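PDB 3OOQ: amidohydrolase, which probably acts as a hydrolase of the amidohydrolase superfamily, perhaps with allantoinase activity. Local coordinates for residues A62-G74 / A93-E105. Sequence-based numbering, arbitrary orientation.
Sequences AHSHIGLFEEGVG and ALDGFNPQDPAIE
The side chain of D101 reaches into the loop 66-71 and overlaps the backbone of G67 and E70. With CG anti to the backbone N (chi1 176°), its carboxylate faces the backbone of residues 67-71 and can take amides from both ends of it. D101 OD2 accepts from G67 N at 3.0 Å through its anti lone pair. D101 OD1 takes E71 N at 3.0 Å from one face of the carboxylate and A103 N from the other, the latter bond capping helix 103-108. Replacing the aspartate by alanine is likely to leave the amides of G67, E71 and A103 without the carboxylate they all donate to, and to weaken the hold of the loop on the helix start. N98 N donates to G67 O at 3.0 Å, the one direct backbone hydrogen bond between the two segments, while the F97 ring turns its edge to I66 O. G67 has to be small, since a side chain there would run into that ring. I66 CD1 packs on A103 CB (3.7 Å), and L68 lays CD2 against the G96 backbone. E71 OE1 pairs with R106 and OE2 with R278 of a third subunit. The loop thus joins strand 54-64 to the segment entering helix 103-108, with I66, A93 and F97 also packing on strand 112-117.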
loop_
_atom_site.group_PDB
_atom_site.type_symbol
_atom_site.label_atom_id
_atom_site.label_comp_id
_atom_site.label_asym_id
_atom_site.label_seq_id
_atom_site.Cartn_x
_atom_site.Cartn_y
_atom_site.Cartn_z
ATOM N N ALA F 62 33.562 26.006 -3.741
ATOM C CA ALA F 62 33.494 25.246 -4.981
ATOM C C ALA F 62 32.328 24.227 -5.090
ATOM O O ALA F 62 32.138 23.639 -6.136
ATOM C CB ALA F 62 34.819 24.566 -5.238
ATOM N N HIS F 63 31.530 24.051 -4.036
ATOM C CA HIS F 63 30.436 23.058 -4.076
ATOM C C HIS F 63 29.379 23.407 -3.042
ATOM O O HIS F 63 29.599 23.240 -1.843
ATOM C CB HIS F 63 30.977 21.641 -3.831
ATOM C CG HIS F 63 29.965 20.553 -4.039
ATOM N ND1 HIS F 63 28.889 20.360 -3.193
ATOM C CD2 HIS F 63 29.857 19.607 -5.006
ATOM C CE1 HIS F 63 28.178 19.330 -3.615
ATOM N NE2 HIS F 63 28.738 18.859 -4.714
ATOM N N SER F 64 28.224 23.876 -3.510
ATOM C CA SER F 64 27.222 24.406 -2.590
ATOM C C SER F 64 25.793 24.139 -3.035
ATOM O O SER F 64 25.504 24.049 -4.233
ATOM C CB SER F 64 27.405 25.923 -2.451
ATOM O OG SER F 64 26.765 26.391 -1.285
ATOM N N HIS F 65 24.892 24.087 -2.063
ATOM C CA HIS F 65 23.472 24.050 -2.377
ATOM C C HIS F 65 22.719 25.281 -1.865
ATOM O O HIS F 65 21.503 25.293 -1.848
ATOM C CB HIS F 65 22.848 22.736 -1.900
ATOM C CG HIS F 65 23.684 21.533 -2.219
ATOM N ND1 HIS F 65 23.882 21.086 -3.508
ATOM C CD2 HIS F 65 24.408 20.710 -1.421
ATOM C CE1 HIS F 65 24.666 20.023 -3.492
ATOM N NE2 HIS F 65 25.002 19.772 -2.237
ATOM N N ILE F 66 23.447 26.339 -1.502
ATOM C CA ILE F 66 22.809 27.598 -1.103
ATOM C C ILE F 66 21.851 28.061 -2.196
ATOM O O ILE F 66 22.111 27.873 -3.388
ATOM C CB ILE F 66 23.838 28.700 -0.726
ATOM C CG1 ILE F 66 23.140 29.850 0.023
ATOM C CG2 ILE F 66 24.611 29.209 -1.987
ATOM C CD1 ILE F 66 24.048 30.647 0.954
ATOM N N GLY F 67 20.726 28.634 -1.796
ATOM C CA GLY F 67 19.717 29.062 -2.752
ATOM C C GLY F 67 18.845 27.929 -3.271
ATOM O O GLY F 67 17.702 28.170 -3.671
ATOM N N LEU F 68 19.374 26.704 -3.281
ATOM C CA LEU F 68 18.596 25.518 -3.700
ATOM C C LEU F 68 17.762 24.917 -2.570
ATOM O O LEU F 68 16.648 24.431 -2.794
ATOM C CB LEU F 68 19.508 24.410 -4.260
ATOM C CG LEU F 68 20.177 24.568 -5.619
ATOM C CD1 LEU F 68 20.842 23.257 -6.005
ATOM C CD2 LEU F 68 19.144 24.909 -6.665
ATOM N N PHE F 69 18.340 24.912 -1.378
ATOM C CA PHE F 69 17.718 24.371 -0.189
ATOM C C PHE F 69 17.490 25.583 0.715
ATOM O O PHE F 69 18.319 25.891 1.565
ATOM C CB PHE F 69 18.697 23.357 0.422
ATOM C CG PHE F 69 18.139 22.524 1.536
ATOM C CD1 PHE F 69 17.218 23.044 2.440
ATOM C CD2 PHE F 69 18.581 21.209 1.711
ATOM C CE1 PHE F 69 16.712 22.269 3.489
ATOM C CE2 PHE F 69 18.092 20.426 2.761
ATOM C CZ PHE F 69 17.155 20.961 3.650
ATOM N N GLU F 70 16.394 26.298 0.485
ATOM C CA GLU F 70 16.128 27.588 1.156
ATOM C C GLU F 70 16.189 27.433 2.675
ATOM O O GLU F 70 15.733 26.412 3.219
ATOM C CB GLU F 70 14.742 28.147 0.745
ATOM C CG GLU F 70 14.442 29.558 1.306
ATOM C CD GLU F 70 13.023 30.081 1.047
ATOM O OE1 GLU F 70 12.213 29.449 0.331
ATOM O OE2 GLU F 70 12.719 31.168 1.576
ATOM N N GLU F 71 16.756 28.423 3.355
ATOM C CA GLU F 71 16.881 28.352 4.803
ATOM C C GLU F 71 15.605 28.811 5.504
ATOM O O GLU F 71 14.914 29.711 5.032
ATOM C CB GLU F 71 18.096 29.145 5.309
ATOM C CG GLU F 71 18.339 29.003 6.842
ATOM C CD GLU F 71 19.725 29.481 7.291
ATOM O OE1 GLU F 71 20.340 30.293 6.571
ATOM O OE2 GLU F 71 20.208 29.057 8.374
ATOM N N GLY F 72 15.305 28.157 6.625
ATOM C CA GLY F 72 14.207 28.534 7.497
ATOM C C GLY F 72 12.808 28.185 7.001
ATOM O O GLY F 72 11.852 28.870 7.363
ATOM N N VAL F 73 12.680 27.134 6.187
ATOM C CA VAL F 73 11.361 26.743 5.652
ATOM C C VAL F 73 10.995 25.244 5.712
ATOM O O VAL F 73 9.820 24.894 5.590
ATOM C CB VAL F 73 11.166 27.212 4.191
ATOM C CG1 VAL F 73 11.202 28.749 4.099
ATOM C CG2 VAL F 73 12.197 26.568 3.284
ATOM N N GLY F 74 11.983 24.363 5.847
ATOM C CA GLY F 74 11.701 22.934 5.899
ATOM C C GLY F 74 12.284 22.208 4.705
ATOM O O GLY F 74 12.202 22.707 3.574
ATOM N N ALA F 93 20.992 23.412 -11.623
ATOM C CA ALA F 93 20.893 24.093 -10.345
ATOM C C ALA F 93 20.439 25.546 -10.514
ATOM O O ALA F 93 19.697 26.072 -9.678
ATOM C CB ALA F 93 22.208 24.042 -9.615
ATOM N N LEU F 94 20.868 26.182 -11.602
ATOM C CA LEU F 94 20.458 27.557 -11.904
ATOM C C LEU F 94 18.942 27.727 -11.837
ATOM O O LEU F 94 18.447 28.756 -11.385
ATOM C CB LEU F 94 20.948 27.989 -13.303
ATOM C CG LEU F 94 20.816 29.469 -13.664
ATOM C CD1 LEU F 94 21.855 30.269 -12.881
ATOM C CD2 LEU F 94 20.960 29.716 -15.182
ATOM N N ASP F 95 18.221 26.718 -12.312
ATOM C CA ASP F 95 16.767 26.791 -12.410
ATOM C C ASP F 95 16.046 26.527 -11.081
ATOM O O ASP F 95 14.815 26.574 -11.024
ATOM C CB ASP F 95 16.262 25.808 -13.471
ATOM C CG ASP F 95 16.661 26.203 -14.889
ATOM O OD1 ASP F 95 16.928 27.393 -15.143
ATOM O OD2 ASP F 95 16.705 25.310 -15.758
ATOM N N GLY F 96 16.805 26.251 -10.025
ATOM C CA GLY F 96 16.246 26.052 -8.689
ATOM C C GLY F 96 16.753 27.083 -7.691
ATOM O O GLY F 96 16.322 27.098 -6.529
ATOM N N PHE F 97 17.666 27.944 -8.143
ATOM C CA PHE F 97 18.349 28.915 -7.283
ATOM C C PHE F 97 17.487 30.147 -6.949
ATOM O O PHE F 97 17.041 30.851 -7.849
ATOM C CB PHE F 97 19.673 29.351 -7.938
ATOM C CG PHE F 97 20.425 30.400 -7.161
ATOM C CD1 PHE F 97 21.184 30.054 -6.043
ATOM C CD2 PHE F 97 20.386 31.740 -7.553
ATOM C CE1 PHE F 97 21.861 31.025 -5.307
ATOM C CE2 PHE F 97 21.082 32.724 -6.825
ATOM C CZ PHE F 97 21.816 32.362 -5.701
ATOM N N ASN F 98 17.295 30.398 -5.657
ATOM C CA ASN F 98 16.529 31.538 -5.135
ATOM C C ASN F 98 17.456 32.599 -4.511
ATOM O O ASN F 98 17.946 32.414 -3.397
ATOM C CB ASN F 98 15.537 31.002 -4.078
ATOM C CG ASN F 98 14.833 32.095 -3.288
ATOM O OD1 ASN F 98 14.918 33.287 -3.601
ATOM N ND2 ASN F 98 14.121 31.680 -2.239
ATOM N N PRO F 99 17.685 33.725 -5.220
ATOM C CA PRO F 99 18.622 34.746 -4.702
ATOM C C PRO F 99 18.153 35.433 -3.406
ATOM O O PRO F 99 18.955 36.083 -2.731
ATOM C CB PRO F 99 18.724 35.761 -5.853
ATOM C CG PRO F 99 18.220 35.013 -7.086
ATOM C CD PRO F 99 17.172 34.072 -6.562
ATOM N N GLN F 100 16.882 35.260 -3.040
ATOM C CA GLN F 100 16.379 35.810 -1.778
ATOM C C GLN F 100 16.485 34.857 -0.593
ATOM O O GLN F 100 16.005 35.180 0.491
ATOM C CB GLN F 100 14.932 36.266 -1.910
ATOM C CG GLN F 100 14.649 37.090 -3.151
ATOM C CD GLN F 100 13.167 37.356 -3.272
ATOM O OE1 GLN F 100 12.651 38.308 -2.672
ATOM N NE2 GLN F 100 12.459 36.485 -4.011
ATOM N N ASP F 101 17.072 33.679 -0.794
ATOM C CA ASP F 101 17.292 32.755 0.311
ATOM C C ASP F 101 18.002 33.561 1.405
ATOM O O ASP F 101 19.013 34.191 1.129
ATOM C CB ASP F 101 18.152 31.579 -0.179
ATOM C CG ASP F 101 18.541 30.591 0.921
ATOM O OD1 ASP F 101 18.149 30.726 2.104
ATOM O OD2 ASP F 101 19.281 29.652 0.572
ATOM N N PRO F 102 17.452 33.587 2.635
ATOM C CA PRO F 102 18.103 34.365 3.714
ATOM C C PRO F 102 19.493 33.875 4.101
ATOM O O PRO F 102 20.241 34.610 4.766
ATOM C CB PRO F 102 17.138 34.227 4.906
ATOM C CG PRO F 102 16.196 33.103 4.550
ATOM C CD PRO F 102 16.162 33.001 3.056
ATOM N N ALA F 103 19.841 32.648 3.693
ATOM C CA ALA F 103 21.191 32.137 3.901
ATOM C C ALA F 103 22.243 32.995 3.171
ATOM O O ALA F 103 23.414 32.983 3.536
ATOM C CB ALA F 103 21.287 30.681 3.446
ATOM N N ILE F 104 21.814 33.712 2.132
ATOM C CA ILE F 104 22.727 34.451 1.258
ATOM C C ILE F 104 23.301 35.710 1.910
ATOM O O ILE F 104 24.509 35.958 1.817
ATOM C CB ILE F 104 22.091 34.735 -0.131
ATOM C CG1 ILE F 104 22.022 33.416 -0.924
ATOM C CG2 ILE F 104 22.907 35.814 -0.926
ATOM C CD1 ILE F 104 21.124 33.431 -2.159
ATOM N N GLU F 105 22.455 36.491 2.585
ATOM C CA GLU F 105 22.940 37.645 3.335
ATOM C C GLU F 105 23.838 37.150 4.479
ATOM O O GLU F 105 24.781 37.824 4.893
ATOM C CB GLU F 105 21.763 38.489 3.866
ATOM C CG GLU F 105 22.135 39.889 4.302
ATOM C CD GLU F 105 22.235 40.890 3.144
ATOM O OE1 GLU F 105 22.182 40.488 1.954
ATOM O OE2 GLU F 105 22.373 42.103 3.443
HETATM O O HOH W 1 20.161 27.796 1.976
#